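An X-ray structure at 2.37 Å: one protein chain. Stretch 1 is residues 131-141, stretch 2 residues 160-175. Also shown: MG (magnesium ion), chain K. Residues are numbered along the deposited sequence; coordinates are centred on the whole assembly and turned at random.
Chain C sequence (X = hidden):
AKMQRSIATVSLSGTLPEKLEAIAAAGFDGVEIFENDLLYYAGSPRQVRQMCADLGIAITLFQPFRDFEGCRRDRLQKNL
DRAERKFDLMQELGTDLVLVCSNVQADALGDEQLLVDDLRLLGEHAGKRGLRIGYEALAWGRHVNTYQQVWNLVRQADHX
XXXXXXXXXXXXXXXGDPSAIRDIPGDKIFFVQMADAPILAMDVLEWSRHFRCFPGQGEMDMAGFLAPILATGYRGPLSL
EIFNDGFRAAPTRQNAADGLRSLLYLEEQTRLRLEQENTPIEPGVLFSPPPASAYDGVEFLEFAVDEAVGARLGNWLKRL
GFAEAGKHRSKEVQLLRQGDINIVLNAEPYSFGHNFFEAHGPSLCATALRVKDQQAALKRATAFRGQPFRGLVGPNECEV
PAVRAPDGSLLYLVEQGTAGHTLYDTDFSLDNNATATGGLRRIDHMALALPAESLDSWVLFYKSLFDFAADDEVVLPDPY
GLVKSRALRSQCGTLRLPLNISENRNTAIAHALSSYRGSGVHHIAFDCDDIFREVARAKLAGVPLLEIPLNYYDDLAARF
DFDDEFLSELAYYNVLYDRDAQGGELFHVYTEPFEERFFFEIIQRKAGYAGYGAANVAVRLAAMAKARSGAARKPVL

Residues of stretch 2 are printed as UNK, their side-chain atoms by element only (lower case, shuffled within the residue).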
# COMPACT_ATOMS: atom_id res chain seq x y z
N LEU C 131 25.90 28.42 14.27
CA LEU C 131 25.29 27.16 13.88
C LEU C 131 26.12 26.00 14.44
O LEU C 131 27.21 26.19 14.99
CB LEU C 131 25.16 27.06 12.36
CG LEU C 131 24.45 28.27 11.73
CD1 LEU C 131 24.50 28.20 10.21
CD2 LEU C 131 23.02 28.38 12.22
N ARG C 132 25.58 24.79 14.29
CA ARG C 132 26.16 23.59 14.89
C ARG C 132 26.29 22.49 13.84
O ARG C 132 25.45 22.36 12.94
CB ARG C 132 25.27 23.14 16.05
CG ARG C 132 25.24 24.15 17.20
CD ARG C 132 24.03 23.95 18.10
NE ARG C 132 23.90 22.61 18.66
CZ ARG C 132 22.74 21.98 18.77
NH1 ARG C 132 21.62 22.56 18.36
NH2 ARG C 132 22.69 20.76 19.30
N ILE C 133 27.34 21.69 13.98
CA ILE C 133 27.60 20.55 13.11
C ILE C 133 27.36 19.28 13.91
O ILE C 133 27.94 19.10 14.99
CB ILE C 133 29.03 20.57 12.54
CG1 ILE C 133 29.29 21.85 11.75
CG2 ILE C 133 29.26 19.35 11.65
CD1 ILE C 133 28.46 21.99 10.51
N GLY C 134 26.51 18.40 13.39
CA GLY C 134 26.34 17.08 13.96
C GLY C 134 26.90 16.01 13.03
O GLY C 134 26.43 15.86 11.90
N TYR C 135 27.90 15.27 13.50
CA TYR C 135 28.64 14.32 12.68
C TYR C 135 28.06 12.92 12.87
O TYR C 135 28.02 12.41 13.99
CB TYR C 135 30.12 14.36 13.03
CG TYR C 135 31.04 13.60 12.10
CD1 TYR C 135 30.85 13.65 10.72
CD2 TYR C 135 32.10 12.86 12.59
CE1 TYR C 135 31.70 12.96 9.86
CE2 TYR C 135 32.94 12.16 11.74
CZ TYR C 135 32.74 12.22 10.38
OH TYR C 135 33.59 11.53 9.54
N GLU C 136 27.62 12.31 11.77
CA GLU C 136 27.01 10.98 11.79
C GLU C 136 27.84 10.03 10.94
O GLU C 136 28.24 10.37 9.82
CB GLU C 136 25.58 11.03 11.24
CG GLU C 136 24.92 9.65 11.13
CD GLU C 136 23.72 9.65 10.19
OE1 GLU C 136 22.63 9.24 10.62
OE2 GLU C 136 23.88 10.09 9.03
N ALA C 137 28.10 8.84 11.48
CA ALA C 137 28.80 7.79 10.74
C ALA C 137 27.78 6.97 9.96
O ALA C 137 26.84 6.42 10.53
CB ALA C 137 29.59 6.89 11.68
N LEU C 138 27.97 6.90 8.64
CA LEU C 138 27.25 5.93 7.84
C LEU C 138 27.90 4.57 8.00
O LEU C 138 29.13 4.46 8.04
CB LEU C 138 27.23 6.35 6.37
CG LEU C 138 26.60 7.71 6.07
CD1 LEU C 138 26.72 8.04 4.59
CD2 LEU C 138 25.15 7.74 6.51
N ALA C 139 27.08 3.52 8.11
CA ALA C 139 27.61 2.17 8.28
C ALA C 139 28.51 1.75 7.13
O ALA C 139 29.30 0.82 7.29
CB ALA C 139 26.46 1.17 8.44
N TRP C 140 28.41 2.41 5.97
CA TRP C 140 29.25 2.13 4.82
C TRP C 140 30.25 3.25 4.55
O TRP C 140 30.72 3.39 3.41
CB TRP C 140 28.39 1.87 3.58
CG TRP C 140 27.40 2.96 3.32
CD1 TRP C 140 27.58 4.06 2.53
CD2 TRP C 140 26.08 3.06 3.86
NE1 TRP C 140 26.45 4.83 2.54
CE2 TRP C 140 25.51 4.25 3.35
CE3 TRP C 140 25.31 2.26 4.72
CZ2 TRP C 140 24.21 4.65 3.66
CZ3 TRP C 140 24.03 2.67 5.03
CH2 TRP C 140 23.49 3.85 4.51
N GLY C 141 30.58 4.04 5.56
CA GLY C 141 31.57 5.09 5.38
C GLY C 141 32.93 4.53 4.99
O GLY C 141 33.33 3.45 5.43
N UNK C 160 32.88 23.54 20.56
CA UNK C 160 31.51 23.44 21.08
C UNK C 160 30.44 23.39 20.01
O UNK C 160 29.32 22.95 20.29
c UNK C 160 32.38 25.65 21.41
c UNK C 160 33.53 24.80 20.96
c UNK C 160 31.37 24.69 21.96
N UNK C 161 30.74 23.83 18.79
CA UNK C 161 29.77 23.81 17.70
C UNK C 161 29.80 22.51 16.91
O UNK C 161 29.07 22.39 15.92
c UNK C 161 30.01 24.99 16.76
N UNK C 162 30.61 21.53 17.31
CA UNK C 162 30.73 20.26 16.60
C UNK C 162 30.40 19.13 17.56
O UNK C 162 31.05 18.98 18.60
c UNK C 162 32.13 20.08 16.03
c UNK C 162 33.96 18.56 15.23
c UNK C 162 32.48 18.67 15.54
c UNK C 162 31.64 18.30 14.32
N UNK C 163 29.39 18.33 17.21
CA UNK C 163 28.93 17.28 18.09
C UNK C 163 28.68 15.95 17.39
O UNK C 163 28.97 15.80 16.20
N UNK C 164 28.15 14.99 18.13
CA UNK C 164 27.90 13.64 17.63
C UNK C 164 26.41 13.49 17.34
O UNK C 164 25.56 13.95 18.12
c UNK C 164 29.88 12.71 18.87
c UNK C 164 28.03 11.18 18.17
c UNK C 164 28.38 12.58 18.64
N UNK C 165 26.10 12.85 16.22
CA UNK C 165 24.74 12.43 15.90
C UNK C 165 24.72 10.91 15.86
O UNK C 165 25.56 10.30 15.19
c UNK C 165 23.96 14.53 14.73
c UNK C 165 24.24 13.03 14.57
c UNK C 165 23.00 12.29 14.08
c UNK C 165 23.22 15.15 13.56
N UNK C 166 23.77 10.31 16.58
CA UNK C 166 23.67 8.87 16.70
C UNK C 166 22.46 8.37 15.92
O UNK C 166 21.38 8.96 15.98
c UNK C 166 24.40 8.49 20.53
c UNK C 166 25.98 8.03 18.65
c UNK C 166 23.55 8.44 18.16
c UNK C 166 24.74 8.79 19.07
N UNK C 167 22.65 7.26 15.20
CA UNK C 167 21.63 6.65 14.37
C UNK C 167 21.58 5.17 14.71
O UNK C 167 22.55 4.45 14.47
c UNK C 167 21.94 6.87 12.88
o UNK C 167 20.47 5.12 12.13
o UNK C 167 20.45 7.02 11.03
c UNK C 167 20.88 6.29 11.95
N UNK C 168 20.44 4.72 15.25
CA UNK C 168 20.36 3.36 15.77
C UNK C 168 20.60 2.32 14.69
O UNK C 168 21.17 1.26 14.97
o UNK C 168 17.94 3.25 15.51
c UNK C 168 19.00 3.13 16.44
N UNK C 169 20.18 2.58 13.45
CA UNK C 169 20.40 1.59 12.40
C UNK C 169 21.88 1.46 12.06
O UNK C 169 22.40 0.34 11.96
c UNK C 169 20.15 -0.99 8.05
c UNK C 169 19.61 1.93 11.13
c UNK C 169 19.07 -1.08 8.90
c UNK C 169 18.90 -0.13 9.89
c UNK C 169 19.79 0.92 10.04
c UNK C 169 21.06 0.04 8.19
c UNK C 169 20.87 0.99 9.17
N UNK C 170 22.57 2.58 11.87
CA UNK C 170 23.98 2.53 11.48
C UNK C 170 24.82 1.82 12.52
O UNK C 170 25.82 1.17 12.18
c UNK C 170 24.51 3.94 11.23
c UNK C 170 23.31 5.76 9.83
c UNK C 170 23.96 4.59 10.00
n UNK C 170 23.03 5.88 8.49
c UNK C 170 23.49 4.82 7.86
n UNK C 170 24.06 4.02 8.74
N UNK C 171 24.44 1.91 13.80
CA UNK C 171 25.18 1.23 14.85
C UNK C 171 24.79 -0.24 14.94
O UNK C 171 25.66 -1.12 14.97
c UNK C 171 25.61 1.15 17.32
c UNK C 171 24.95 1.93 16.19
o UNK C 171 25.51 3.25 16.13
N UNK C 172 23.49 -0.53 15.00
CA UNK C 172 23.04 -1.90 15.23
C UNK C 172 23.11 -2.79 13.99
O UNK C 172 23.18 -4.01 14.13
c UNK C 172 21.46 -1.24 17.17
c UNK C 172 21.62 -1.90 15.80
c UNK C 172 20.04 -1.41 17.70
c UNK C 172 22.47 -1.80 18.16
N UNK C 173 23.10 -2.20 12.79
CA UNK C 173 23.22 -3.02 11.58
C UNK C 173 24.60 -3.66 11.48
O UNK C 173 24.74 -4.74 10.89
o UNK C 173 23.91 -1.16 10.18
c UNK C 173 22.94 -2.19 10.33
N UNK C 174 25.62 -3.01 12.03
CA UNK C 174 26.96 -3.57 12.13
C UNK C 174 27.17 -4.35 13.41
O UNK C 174 28.32 -4.70 13.73
c UNK C 174 28.73 -0.30 10.98
c UNK C 174 28.00 -2.45 12.03
c UNK C 174 27.92 -1.57 10.78
c UNK C 174 28.42 -2.32 9.57
N UNK C 175 26.10 -4.63 14.16
CA UNK C 175 26.18 -5.30 15.46
C UNK C 175 27.08 -4.54 16.43
O UNK C 175 27.76 -5.15 17.26
c UNK C 175 26.64 -6.75 15.32
c UNK C 175 25.66 -7.65 14.58
n UNK C 175 24.01 -10.20 14.40
c UNK C 175 25.25 -9.94 13.63
c UNK C 175 26.22 -9.05 14.38
MG MG K . 20.74 8.78 9.92
O HOH W 1 27.45 8.27 14.18
O HOH W 2 21.35 7.90 8.26
O HOH W 3 20.86 10.53 8.90

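Position 160 has three side-chain carbons that close a ring onto its own backbone N. It does not touch stretch 1. This is Pro160.

Position 161 has one side-chain carbon. Its CB lies 3.5 Å from Leu131 O, and its O accepts from Ile133 N at 2.7 Å. This is Ala161.

Position 162 has four carbons, forked at the second. One fork tip lies 3.7 Å from Ile133 CG2. This is Leu162.

Position 163 has no side chain. Its N donates to Ile133 O at 2.8 Å, and its O accepts from Tyr135 N at 3.0 Å. This is Gly163.

Position 164 has three carbons, forked at CB. Its CA lies 3.8 Å from Tyr135 O. This is Val164.

Position 165 has four carbons, forked at CB, with one arm two carbons long. Its N donates to Tyr135 O at 3.0 Å. This is Ile165. Its CG1 packs 3.6 Å from Gly134 CA; a CB on Gly134 would clash with Ile165 CD1.

Position 166 has four carbons, forked at the second, and points away from stretch 1. This is Leu166.

Position 167 has two carbons, the second carrying two oxygens. One oxygen binds magnesium, as does Glu136 OE1. This is Asp167. Its OD1 caps the following helix through weak bonds from the N atoms of positions 169 and 170.

Position 168 has one carbon and one oxygen, out of reach of stretch 1. This is Ser168.

Position 169 has one carbon and a six-carbon ring, with no close contact. This is Phe169.

Position 170 has one carbon and a five-membered ring of three carbons and two nitrogens. Leu138 CA lies over one ring face, and the ring edge points toward the face of Trp140. This is His170. Its NE2 is 2.6 Å from the oxygen of water 2, a magnesium ligand.

Position 171 has a CB carrying one oxygen and one carbon, and points away. This is Thr171.

Position 172 has four carbons, forked at the second, out of reach. This is Leu172.

Position 173 has one carbon and one oxygen. The oxygen lies 3.9 Å from Ala139 CB. This is Ser173.

Position 174 has four carbons, forked at the second. A fork tip lies 3.7 Å from Ala139 CB. This is Leu174.

Position 175 has four carbons in a row ending in nitrogen, out of reach. This is Lys175.

The contact works in two parts. Four backbone hydrogen bonds join parallel strands. Beyond them, Glu136 OE1 and Asp167 OD2 each bind magnesium at 2.1 Å, while His170 packs against Leu138 and Trp140.

Stretch 2 160-175: PALGVILDSFHTLSLK
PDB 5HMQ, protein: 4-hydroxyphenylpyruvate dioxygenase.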